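Local coordinates for protein adenosine kinase, putative (Trypanosoma brucei, PDB 3OTX) that probably phosphorylates adenosine to AMP at the expense of ATP, using magnesium, in the salvage of purines, at residues 196-201 / 221-226; 89-94 / 115-120; 158-163 / 181-186; 32-37 / 47-52. The protein carries 1 engineered substitution. All coordinates share one frame; numbering follows the deposited sequence.

Contact 1: residues 196-201 / 221-226. With AP5 (bis(adenosine)-5'-pentaphosphate), chain C.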
# COMPACT_ATOMS: atom_id res chain seq x y z
N ILE A 196 -0.38 8.94 -1.63
CA ILE A 196 0.69 7.95 -1.57
C ILE A 196 0.84 7.42 -0.17
O ILE A 196 0.52 8.13 0.81
CB ILE A 196 2.05 8.50 -2.02
CG1 ILE A 196 2.45 9.75 -1.22
CG2 ILE A 196 2.06 8.79 -3.47
CD1 ILE A 196 3.74 10.35 -1.70
N ASN A 197 1.31 6.19 -0.04
CA ASN A 197 1.77 5.66 1.23
C ASN A 197 3.29 5.64 1.18
O ASN A 197 3.84 5.38 0.14
CB ASN A 197 1.19 4.25 1.43
CG ASN A 197 1.74 3.54 2.67
OD1 ASN A 197 2.33 2.49 2.55
ND2 ASN A 197 1.55 4.13 3.83
N LEU A 198 3.95 5.88 2.31
CA LEU A 198 5.41 5.83 2.33
C LEU A 198 6.00 4.42 2.21
O LEU A 198 7.18 4.28 1.87
CB LEU A 198 5.93 6.56 3.57
CG LEU A 198 5.61 8.06 3.62
CD1 LEU A 198 6.36 8.70 4.79
CD2 LEU A 198 6.01 8.74 2.28
N SER A 199 5.19 3.40 2.53
CA SER A 199 5.49 1.95 2.31
C SER A 199 6.59 1.31 3.14
O SER A 199 6.38 0.22 3.69
CB SER A 199 5.78 1.64 0.83
OG SER A 199 4.64 1.88 0.00
N ALA A 200 7.77 1.91 3.18
CA ALA A 200 8.88 1.31 3.91
C ALA A 200 9.96 2.31 4.16
O ALA A 200 10.22 3.17 3.31
CB ALA A 200 9.45 0.10 3.11
N PRO A 201 10.66 2.19 5.30
CA PRO A 201 11.77 3.09 5.49
C PRO A 201 12.74 3.10 4.32
O PRO A 201 13.29 4.16 4.04
CB PRO A 201 12.44 2.56 6.77
CG PRO A 201 11.27 2.01 7.55
CD PRO A 201 10.35 1.39 6.50
N ILE A 221 -0.64 12.09 2.27
CA ILE A 221 0.48 11.22 2.56
C ILE A 221 0.08 10.36 3.75
O ILE A 221 -0.31 10.88 4.79
CB ILE A 221 1.72 12.01 2.96
CG1 ILE A 221 2.14 12.99 1.83
CG2 ILE A 221 2.84 11.03 3.37
CD1 ILE A 221 3.15 14.03 2.26
N VAL A 222 0.17 9.04 3.58
CA VAL A 222 -0.22 8.10 4.63
C VAL A 222 1.04 7.28 4.98
O VAL A 222 1.81 6.89 4.09
CB VAL A 222 -1.35 7.17 4.14
CG1 VAL A 222 -1.75 6.15 5.23
CG2 VAL A 222 -2.58 8.00 3.80
N ALA A 223 1.28 7.05 6.27
CA ALA A 223 2.40 6.21 6.70
C ALA A 223 2.15 5.67 8.09
O ALA A 223 1.17 6.02 8.72
CB ALA A 223 3.69 6.99 6.70
N ASN A 224 3.03 4.81 8.56
CA ASN A 224 3.01 4.42 9.96
C ASN A 224 4.03 5.21 10.78
O ASN A 224 4.75 6.06 10.26
CB ASN A 224 3.22 2.90 10.09
CG ASN A 224 4.58 2.47 9.63
OD1 ASN A 224 5.46 3.29 9.35
ND2 ASN A 224 4.78 1.16 9.55
N ARG A 225 4.13 4.87 12.07
CA ARG A 225 4.99 5.60 13.01
C ARG A 225 6.46 5.54 12.55
O ARG A 225 7.19 6.55 12.56
CB ARG A 225 4.85 4.98 14.40
CG ARG A 225 5.47 5.82 15.50
CD ARG A 225 5.77 4.99 16.74
NE ARG A 225 4.62 4.73 17.62
CZ ARG A 225 3.84 3.65 17.56
NH1 ARG A 225 4.04 2.73 16.61
NH2 ARG A 225 2.85 3.49 18.46
N HIS A 226 6.89 4.36 12.15
CA HIS A 226 8.27 4.15 11.78
C HIS A 226 8.67 4.93 10.53
O HIS A 226 9.73 5.58 10.50
CB HIS A 226 8.51 2.66 11.60
CG HIS A 226 9.94 2.27 11.52
ND1 HIS A 226 10.39 1.04 11.92
CD2 HIS A 226 11.04 2.95 11.09
CE1 HIS A 226 11.70 0.97 11.75
NE2 HIS A 226 12.12 2.12 11.25
PA AP5 C . -0.07 -0.04 12.10
O1A AP5 C . 0.66 -1.06 12.96
O2A AP5 C . 0.29 1.40 12.41
O3A AP5 C . 0.16 -0.24 10.52
PB AP5 C . 1.54 -0.68 9.80
O1B AP5 C . 2.74 -0.46 10.66
O2B AP5 C . 1.53 -0.04 8.46
O3B AP5 C . 1.25 -2.24 9.67
PG AP5 C . 2.18 -3.51 9.43
O1G AP5 C . 1.45 -4.69 10.00
O2G AP5 C . 3.54 -3.43 10.09
O3G AP5 C . 2.16 -3.57 7.88
PD AP5 C . 2.88 -4.59 6.86
O1D AP5 C . 3.72 -5.66 7.55
O2D AP5 C . 3.54 -3.71 5.83
O3D AP5 C . 1.60 -5.36 6.26
PE AP5 C . 0.71 -4.87 5.01
O1E AP5 C . 0.52 -3.38 5.07
O2E AP5 C . -0.54 -5.74 4.93
O5F AP5 C . -1.64 -0.35 12.24
C5F AP5 C . -2.59 0.33 11.41
C4F AP5 C . -3.94 0.30 12.10
O4F AP5 C . -4.30 -1.05 12.42
C3F AP5 C . -3.98 1.00 13.45
O3F AP5 C . -4.25 2.37 13.28
C2F AP5 C . -5.03 0.24 14.20
O2F AP5 C . -6.31 0.69 13.83
C1F AP5 C . -4.87 -1.19 13.66
N9A AP5 C . -3.96 -2.04 14.48
C8A AP5 C . -2.68 -2.47 14.13
N7A AP5 C . -2.21 -3.24 15.15
C5A AP5 C . -3.16 -3.32 16.10
C6A AP5 C . -3.25 -3.99 17.31
N6A AP5 C . -2.30 -4.84 17.71
N1A AP5 C . -4.40 -3.87 18.05
C2A AP5 C . -5.48 -3.12 17.62
N3A AP5 C . -5.39 -2.46 16.41
C4A AP5 C . -4.27 -2.58 15.66
O5J AP5 C . 1.66 -5.18 3.73
C5J AP5 C . 2.05 -6.51 3.44
C4J AP5 C . 2.16 -6.57 1.93
O4J AP5 C . 3.31 -5.84 1.47
C3J AP5 C . 2.41 -7.98 1.39
O3J AP5 C . 1.18 -8.45 0.82
C2J AP5 C . 3.53 -7.81 0.35
O2J AP5 C . 3.26 -8.45 -0.89
C1J AP5 C . 3.57 -6.31 0.17
N9B AP5 C . 4.86 -5.81 -0.32
C8B AP5 C . 6.07 -6.00 0.29
N7B AP5 C . 7.01 -5.42 -0.50
C5B AP5 C . 6.39 -4.88 -1.60
C6B AP5 C . 6.87 -4.17 -2.71
N6B AP5 C . 8.18 -3.95 -2.95
N1B AP5 C . 5.94 -3.81 -3.64
C2B AP5 C . 4.58 -4.00 -3.50
N3B AP5 C . 4.12 -4.73 -2.42
C4B AP5 C . 5.02 -5.13 -1.48
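Pro201 lies over one face of the His226 ring. Its CG stands 3.6 Å above the ring plane of His226, offset toward the CD2 and NE2 rim, in a CH-pi contact. The two side chains cross at about a right angle. The Asn197 amide is a second flat group. Its CG is anti to the backbone N (chi1 174°). In one of its two conformers Asn197 ND2 reaches Val222 O at 2.8 Å, a weak and doubtful bond bent to 129°. Val222 O also accepts a bond from Leu198 N at 3.0 Å, nearly along the C=O axis. Val222 N donates a hydrogen bond to Ile196 O at 2.9 Å. The backbone bonds continue the parallel pairing of strands 193-197 and 220-224. Leu198, just past the strand, packs CD1 3.7 Å from Ala223 CB, with CD2 near Ile221 CG2. At the strand end a third amide, Asn224, turns to the ligand: ND2 donates to O1B of the pentaphosphate at 2.8 Å, nearly straight at 165°. Asn224 OD1 caps Glu227 N at the start of helix 225-235. The Asn224 amide is held at both ends, and its N-H is presented to a phosphate oxygen in the ADP-binding part of the pocket.

Contact 2: residues 89-94 / 115-120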
# COMPACT_ATOMS: atom_id res chain seq x y z
N VAL A 89 -3.76 -1.12 -11.56
CA VAL A 89 -2.74 -1.22 -12.62
C VAL A 89 -1.43 -1.76 -12.05
O VAL A 89 -0.93 -1.28 -11.02
CB VAL A 89 -2.53 0.15 -13.33
CG1 VAL A 89 -1.34 0.16 -14.30
CG2 VAL A 89 -3.78 0.48 -14.13
N GLY A 90 -0.86 -2.76 -12.74
CA GLY A 90 0.47 -3.27 -12.47
C GLY A 90 0.82 -4.24 -13.58
O GLY A 90 0.07 -4.37 -14.55
N CYS A 91 1.96 -4.94 -13.45
CA CYS A 91 2.43 -5.79 -14.51
C CYS A 91 2.66 -7.19 -13.94
O CYS A 91 3.26 -7.35 -12.88
CB CYS A 91 3.71 -5.20 -15.13
SG CYS A 91 4.36 -6.13 -16.54
N ILE A 92 2.16 -8.18 -14.67
CA ILE A 92 2.31 -9.59 -14.32
C ILE A 92 2.77 -10.35 -15.54
O ILE A 92 2.87 -9.77 -16.64
CB ILE A 92 0.97 -10.22 -13.87
CG1 ILE A 92 -0.13 -10.10 -14.96
CG2 ILE A 92 0.48 -9.62 -12.55
CD1 ILE A 92 -1.43 -10.87 -14.66
N ALA A 93 3.06 -11.63 -15.35
CA ALA A 93 3.20 -12.57 -16.45
C ALA A 93 1.96 -13.44 -16.54
O ALA A 93 1.22 -13.56 -15.56
CB ALA A 93 4.49 -13.45 -16.29
N ASP A 94 1.74 -14.07 -17.70
CA ASP A 94 0.61 -15.01 -17.86
C ASP A 94 1.04 -16.40 -17.37
O ASP A 94 1.01 -17.40 -18.11
CB ASP A 94 0.14 -15.05 -19.32
CG ASP A 94 -1.20 -15.75 -19.50
OD1 ASP A 94 -2.04 -15.70 -18.58
OD2 ASP A 94 -1.40 -16.36 -20.57
N GLU A 115 -0.75 -5.11 -17.22
CA GLU A 115 0.11 -5.44 -18.34
C GLU A 115 0.54 -6.88 -18.21
O GLU A 115 0.70 -7.34 -17.10
CB GLU A 115 1.35 -4.53 -18.28
CG GLU A 115 2.28 -4.69 -19.50
CD GLU A 115 3.35 -3.63 -19.57
OE1 GLU A 115 3.58 -2.94 -18.57
OE2 GLU A 115 4.00 -3.53 -20.66
N HIS A 116 0.77 -7.56 -19.33
CA HIS A 116 1.42 -8.87 -19.30
C HIS A 116 2.76 -8.74 -19.97
O HIS A 116 2.89 -8.08 -21.01
CB HIS A 116 0.63 -9.95 -20.04
CG HIS A 116 -0.69 -10.24 -19.43
ND1 HIS A 116 -0.94 -11.37 -18.67
CD2 HIS A 116 -1.84 -9.53 -19.42
CE1 HIS A 116 -2.20 -11.35 -18.25
NE2 HIS A 116 -2.76 -10.24 -18.70
N THR A 117 3.76 -9.35 -19.35
CA THR A 117 5.11 -9.38 -19.92
C THR A 117 5.59 -10.82 -20.01
O THR A 117 5.12 -11.71 -19.27
CB THR A 117 6.11 -8.50 -19.09
OG1 THR A 117 7.40 -8.51 -19.72
CG2 THR A 117 6.29 -9.02 -17.67
N THR A 118 6.54 -11.07 -20.92
CA THR A 118 7.21 -12.35 -20.96
C THR A 118 8.65 -12.23 -20.43
O THR A 118 9.44 -13.20 -20.49
CB THR A 118 7.18 -12.91 -22.40
OG1 THR A 118 7.93 -12.04 -23.25
CG2 THR A 118 5.72 -13.03 -22.91
N LYS A 119 9.00 -11.06 -19.92
CA LYS A 119 10.39 -10.78 -19.53
C LYS A 119 10.83 -11.34 -18.19
O LYS A 119 12.03 -11.47 -17.92
CB LYS A 119 10.64 -9.28 -19.55
CG LYS A 119 10.54 -8.64 -20.93
CD LYS A 119 10.62 -7.13 -20.82
CE LYS A 119 10.66 -6.48 -22.20
NZ LYS A 119 10.23 -5.05 -22.15
N ALA A 120 9.85 -11.60 -17.31
CA ALA A 120 10.09 -12.19 -16.02
C ALA A 120 8.76 -12.77 -15.58
O ALA A 120 7.70 -12.29 -16.00
CB ALA A 120 10.56 -11.13 -14.99
O HOH W 1 3.60 -13.84 -19.87
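Cys91 and Glu115 pair in parallel at the edge of the large sheet, in the beta-alpha-beta unit made by strand 91-92, helix 96-108 and strand 111-116. Three backbone bonds join the segments. Glu115 N donates to Gly90 O, and Ile92 N donates to Glu115 O, the latter almost straight at 175°. Thr117 N then donates to Ile92 O at 2.9 Å. On the face of Cys91 and Glu115, Cys91 SG is anti to the backbone N (chi1 -177°). It lies 3.8 Å from Glu115 CB and 3.7 Å from Thr117 CG2. On the face of Ile92 and His116 the side chains lie side by side and point the same way. Ile92 CG1 sits 3.9 Å above the plane of the His116 ring, offset toward its rim, in a CH-pi contact. Ala93 CB packs 3.5 Å from Thr117 O and 3.4 Å from Ala120 O. Beyond the paired part a water takes over: Asp94 N donates to it, and it donates to Thr117 O at 2.7 Å. Thr117 OG1 accepts from Lys119 N, an ST turn that bends the chain after the strand. Asp94 OD1 forms a salt bridge with Lys99 of helix 96-108. Glu115 OE2 bonds to Ser147 OG, and the Glu115 side chain touches His150 of helix 148-151. On its other side strand 111-116 adjoins strand 86-89.

Contact 3: residues 158-163 / 181-186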
# COMPACT_ATOMS: atom_id res chain seq x y z
N ARG A 158 -8.20 5.32 -20.09
CA ARG A 158 -9.63 5.29 -19.80
C ARG A 158 -9.85 5.19 -18.30
O ARG A 158 -10.65 5.94 -17.74
CB ARG A 158 -10.28 4.10 -20.51
CG ARG A 158 -11.73 3.81 -20.10
CD ARG A 158 -12.17 2.45 -20.66
NE ARG A 158 -13.54 2.10 -20.30
CZ ARG A 158 -14.17 1.00 -20.72
NH1 ARG A 158 -13.55 0.13 -21.51
NH2 ARG A 158 -15.42 0.77 -20.34
N ALA A 159 -9.13 4.30 -17.64
CA ALA A 159 -9.27 4.18 -16.18
C ALA A 159 -8.87 5.43 -15.44
O ALA A 159 -9.55 5.85 -14.48
CB ALA A 159 -8.46 2.97 -15.67
N MET A 160 -7.78 6.07 -15.87
CA MET A 160 -7.38 7.32 -15.25
C MET A 160 -8.44 8.41 -15.51
O MET A 160 -8.80 9.14 -14.59
CB MET A 160 -6.03 7.77 -15.76
CG MET A 160 -4.86 6.93 -15.25
SD MET A 160 -3.32 7.87 -15.48
CE MET A 160 -2.15 6.72 -14.72
N ASP A 161 -8.94 8.49 -16.74
CA ASP A 161 -9.93 9.54 -17.05
C ASP A 161 -11.21 9.42 -16.25
O ASP A 161 -11.83 10.42 -15.95
CB ASP A 161 -10.28 9.59 -18.54
CG ASP A 161 -9.14 10.15 -19.39
OD1 ASP A 161 -8.29 10.90 -18.83
OD2 ASP A 161 -9.08 9.85 -20.58
N GLU A 162 -11.58 8.19 -15.88
CA GLU A 162 -12.84 7.99 -15.15
C GLU A 162 -12.69 8.03 -13.61
O GLU A 162 -13.68 8.11 -12.87
CB GLU A 162 -13.53 6.70 -15.61
CG GLU A 162 -12.82 5.46 -15.16
CD GLU A 162 -13.24 4.19 -15.90
OE1 GLU A 162 -14.13 4.24 -16.78
OE2 GLU A 162 -12.65 3.14 -15.58
N SER A 163 -11.44 7.99 -13.13
CA SER A 163 -11.15 7.96 -11.68
C SER A 163 -11.03 9.36 -11.11
O SER A 163 -10.68 10.33 -11.83
CB SER A 163 -9.85 7.17 -11.41
OG SER A 163 -9.99 5.84 -11.87
N LEU A 181 4.30 10.00 -11.99
CA LEU A 181 4.05 11.40 -12.40
C LEU A 181 2.90 11.53 -13.40
O LEU A 181 2.13 12.50 -13.35
CB LEU A 181 5.34 12.05 -12.92
CG LEU A 181 6.40 12.22 -11.85
CD1 LEU A 181 7.72 12.62 -12.51
CD2 LEU A 181 6.02 13.30 -10.77
N GLN A 182 2.72 10.51 -14.24
CA GLN A 182 1.58 10.52 -15.18
C GLN A 182 0.27 10.59 -14.39
O GLN A 182 -0.60 11.39 -14.71
CB GLN A 182 1.58 9.30 -16.09
CG GLN A 182 0.35 9.24 -17.01
CD GLN A 182 0.34 8.01 -17.88
OE1 GLN A 182 1.39 7.56 -18.34
NE2 GLN A 182 -0.85 7.45 -18.12
N ALA A 183 0.14 9.76 -13.37
CA ALA A 183 -1.07 9.84 -12.53
C ALA A 183 -1.15 11.13 -11.72
O ALA A 183 -2.25 11.66 -11.51
CB ALA A 183 -1.13 8.64 -11.58
N CYS A 184 -0.02 11.65 -11.25
CA CYS A 184 -0.04 12.94 -10.56
C CYS A 184 -0.63 14.05 -11.42
O CYS A 184 -1.45 14.84 -10.93
CB CYS A 184 1.38 13.34 -10.19
SG CYS A 184 2.11 12.39 -8.87
N ARG A 185 -0.20 14.12 -12.67
CA ARG A 185 -0.73 15.09 -13.61
C ARG A 185 -2.19 14.80 -13.94
O ARG A 185 -2.99 15.74 -14.07
CB ARG A 185 0.15 15.14 -14.86
CG ARG A 185 1.54 15.74 -14.56
CD ARG A 185 2.37 15.94 -15.86
NE ARG A 185 2.42 14.74 -16.71
CZ ARG A 185 3.34 13.78 -16.63
NH1 ARG A 185 4.36 13.87 -15.77
NH2 ARG A 185 3.26 12.72 -17.44
N LYS A 186 -2.56 13.53 -14.10
CA LYS A 186 -3.96 13.21 -14.38
C LYS A 186 -4.89 13.63 -13.24
O LYS A 186 -5.99 14.15 -13.47
CB LYS A 186 -4.10 11.71 -14.65
CG LYS A 186 -5.51 11.29 -14.97
CD LYS A 186 -6.01 11.88 -16.31
CE LYS A 186 -5.21 11.38 -17.53
NZ LYS A 186 -5.76 11.86 -18.85
O HOH W 2 -6.77 11.32 -21.95
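Met160 of helix 154-162 and Lys186 of helix 177-189 meet where the two helices pack side by side against strand 165-169 of the central sheet of this ribokinase-type fold. That strand follows the first helix and precedes the second. The short axes of 158-162 and 181-186 run 10.6 Å apart at closest approach and cross at -36°. Met160 has the largest share of the contact. Its CG is anti to the carbonyl carbon, and the chain beyond is extended. This takes the thioether across to the second helix, where Met160 CE rests 3.8 Å from Ala183 CB. The Gln182 side chain is also extended and crosses Met160 at about a right angle. Gln182 NE2 is hydrogen-bonded to Met151 O and gives a weaker bond to Met160 SD at 3.6 Å. Lys186 does not stretch out. Its CG is anti to the backbone N and comes 3.6 Å from Met160 CB. The chain then bends: chi2 66° and chi3 64° place CD and CE back beside Met160 CB and Asp161 OD1. Phe166 of the sheet touches both Met160 and Lys186, and Phe168 touches Ala183. The charged end of Lys186 turns to Asp161 in a salt bridge, with Glu189 OE1 as its other partner. A water donates to Asp161 OD2 and accepts a weak bond from NZ. In the salt bridge, Lys186 NZ meets the syn lone pair of Asp161 OD1 at 2.7 Å.

Contact 4: residues 32-37 / 47-52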
# COMPACT_ATOMS: atom_id res chain seq x y z
N TYR A 32 19.83 -15.21 5.99
CA TYR A 32 19.52 -14.39 4.81
C TYR A 32 19.82 -12.90 4.95
O TYR A 32 19.48 -12.13 4.06
CB TYR A 32 18.08 -14.66 4.31
CG TYR A 32 18.03 -16.05 3.70
CD1 TYR A 32 17.46 -17.12 4.40
CD2 TYR A 32 18.64 -16.31 2.47
CE1 TYR A 32 17.45 -18.39 3.85
CE2 TYR A 32 18.63 -17.57 1.92
CZ TYR A 32 18.06 -18.61 2.62
OH TYR A 32 18.08 -19.87 2.06
N GLY A 33 20.41 -12.50 6.08
CA GLY A 33 20.84 -11.12 6.29
C GLY A 33 19.67 -10.18 6.51
O GLY A 33 19.69 -9.01 6.09
N LEU A 34 18.62 -10.68 7.15
CA LEU A 34 17.38 -9.91 7.27
C LEU A 34 17.20 -9.30 8.64
O LEU A 34 17.60 -9.89 9.65
CB LEU A 34 16.15 -10.79 6.96
CG LEU A 34 16.15 -11.58 5.65
CD1 LEU A 34 14.95 -12.53 5.60
CD2 LEU A 34 16.15 -10.65 4.43
N GLU A 35 16.59 -8.11 8.64
CA GLU A 35 16.30 -7.40 9.87
C GLU A 35 14.83 -7.66 10.21
O GLU A 35 13.90 -7.35 9.44
CB GLU A 35 16.55 -5.89 9.70
CG GLU A 35 16.91 -5.18 11.01
CD GLU A 35 16.62 -3.68 11.01
OE1 GLU A 35 16.54 -3.07 9.92
OE2 GLU A 35 16.45 -3.12 12.11
N ARG A 36 14.61 -8.24 11.39
CA ARG A 36 13.25 -8.61 11.80
C ARG A 36 12.25 -7.47 11.67
O ARG A 36 12.50 -6.35 12.11
CB ARG A 36 13.27 -9.13 13.25
CG ARG A 36 11.93 -9.65 13.74
CD ARG A 36 11.95 -9.84 15.26
NE ARG A 36 12.84 -10.91 15.67
CZ ARG A 36 12.43 -12.11 16.06
NH1 ARG A 36 11.13 -12.39 16.12
NH2 ARG A 36 13.32 -13.02 16.41
N GLY A 37 11.12 -7.76 11.03
CA GLY A 37 10.01 -6.80 10.91
C GLY A 37 10.13 -5.74 9.83
O GLY A 37 9.30 -4.83 9.76
N LYS A 47 20.07 -14.69 -2.03
CA LYS A 47 20.09 -15.78 -3.00
C LYS A 47 19.62 -17.09 -2.34
O LYS A 47 20.14 -17.49 -1.31
CB LYS A 47 21.50 -15.94 -3.58
CG LYS A 47 21.66 -17.00 -4.67
CD LYS A 47 23.15 -17.10 -5.06
CE LYS A 47 23.44 -18.28 -5.98
NZ LYS A 47 24.73 -18.06 -6.69
N GLY A 48 18.61 -17.72 -2.94
CA GLY A 48 18.09 -18.99 -2.46
C GLY A 48 16.94 -18.96 -1.47
O GLY A 48 16.43 -20.00 -1.08
N ILE A 49 16.50 -17.76 -1.07
CA ILE A 49 15.50 -17.68 0.00
C ILE A 49 14.14 -18.29 -0.36
O ILE A 49 13.49 -18.90 0.49
CB ILE A 49 15.35 -16.22 0.55
CG1 ILE A 49 14.55 -16.19 1.86
CG2 ILE A 49 14.74 -15.26 -0.50
CD1 ILE A 49 14.38 -14.78 2.46
N PHE A 50 13.70 -18.13 -1.61
CA PHE A 50 12.39 -18.66 -1.99
C PHE A 50 12.35 -20.18 -2.00
O PHE A 50 11.40 -20.77 -1.50
CB PHE A 50 11.93 -18.06 -3.30
CG PHE A 50 11.34 -16.71 -3.14
CD1 PHE A 50 12.11 -15.57 -3.30
CD2 PHE A 50 9.98 -16.57 -2.82
CE1 PHE A 50 11.56 -14.30 -3.14
CE2 PHE A 50 9.41 -15.30 -2.66
CZ PHE A 50 10.19 -14.17 -2.82
N ASP A 51 13.42 -20.78 -2.50
CA ASP A 51 13.54 -22.25 -2.50
C ASP A 51 13.51 -22.78 -1.08
O ASP A 51 12.87 -23.80 -0.82
CB ASP A 51 14.83 -22.70 -3.18
CG ASP A 51 14.87 -22.34 -4.66
OD1 ASP A 51 13.81 -22.03 -5.25
OD2 ASP A 51 15.97 -22.36 -5.22
N ASP A 52 14.17 -22.06 -0.17
CA ASP A 52 14.28 -22.44 1.24
C ASP A 52 12.91 -22.37 1.94
O ASP A 52 12.49 -23.32 2.59
CB ASP A 52 15.30 -21.50 1.90
CG ASP A 52 15.85 -22.03 3.19
OD1 ASP A 52 15.19 -22.82 3.87
OD2 ASP A 52 16.98 -21.61 3.54
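Tyr32 buries the most surface here, with Ile49 and Asp52 as its main partners. Ile49 covers one face of the ring. Its CG1 stands 3.9 Å above the centre of the Tyr32 ring, 9° off the normal, in a CH-pi contact. CG1 is anti to the backbone N (chi1 -167°), and Ile49 CB packs 3.8 Å from Tyr32 CE2. Ile49 CD1, still close to Tyr32 CG, meets Leu34 CD1 tip to tip at 3.9 Å. At the ring edge, near its plane, are Asp52 OD2 and Lys47 O. Tyr32 OH donates to Asp52 OD2 at 2.5 Å, using its anti lone pair. The ring and carboxylate planes are 73° apart. Asp52 OD2 also pairs with Lys31 NZ, so one oxygen takes a hydroxyl and a charged amine. The lysine would be expected to favour the ionised carboxylate. Phe28 of helix 26-31 meets the Tyr32 ring and touches both Ile49 and Asp52. Gly33, the first residue to leave helical angles, closes helix 26-31 with a Schellman motif. Gly48 is the N-cap of helix 49-54. The loop after helix 26-31 is packed on the first turn of helix 49-54, beside the five-stranded sheet, which in ribokinase-family folds forms the lid.

How the contacts relate
Contact 1 alone touches the ligand, through Asn224. The side chain of Asn197 lies about 5 Å from that of Asp301, the predicted proton acceptor. Contacts 1 and 2 belong to the same large sheet, with centres about 26 Å apart. Contact 2 is at its edge, where Gly90 approaches to about 10 Å from the bound inhibitor and about 6 Å from the side chain of Asn15 in the adenosine site. Contact 3 packs helices against that sheet, away from the annotated sites. Helix 177-189 leads into strand 193-197 of contact 1. Contact 4 is by the smaller sheet, the Leu34 side chain about 12 Å from the inhibitor. Contacts 3 and 4 lie on opposite sides of the chain's centre, their centres about 37 Å apart.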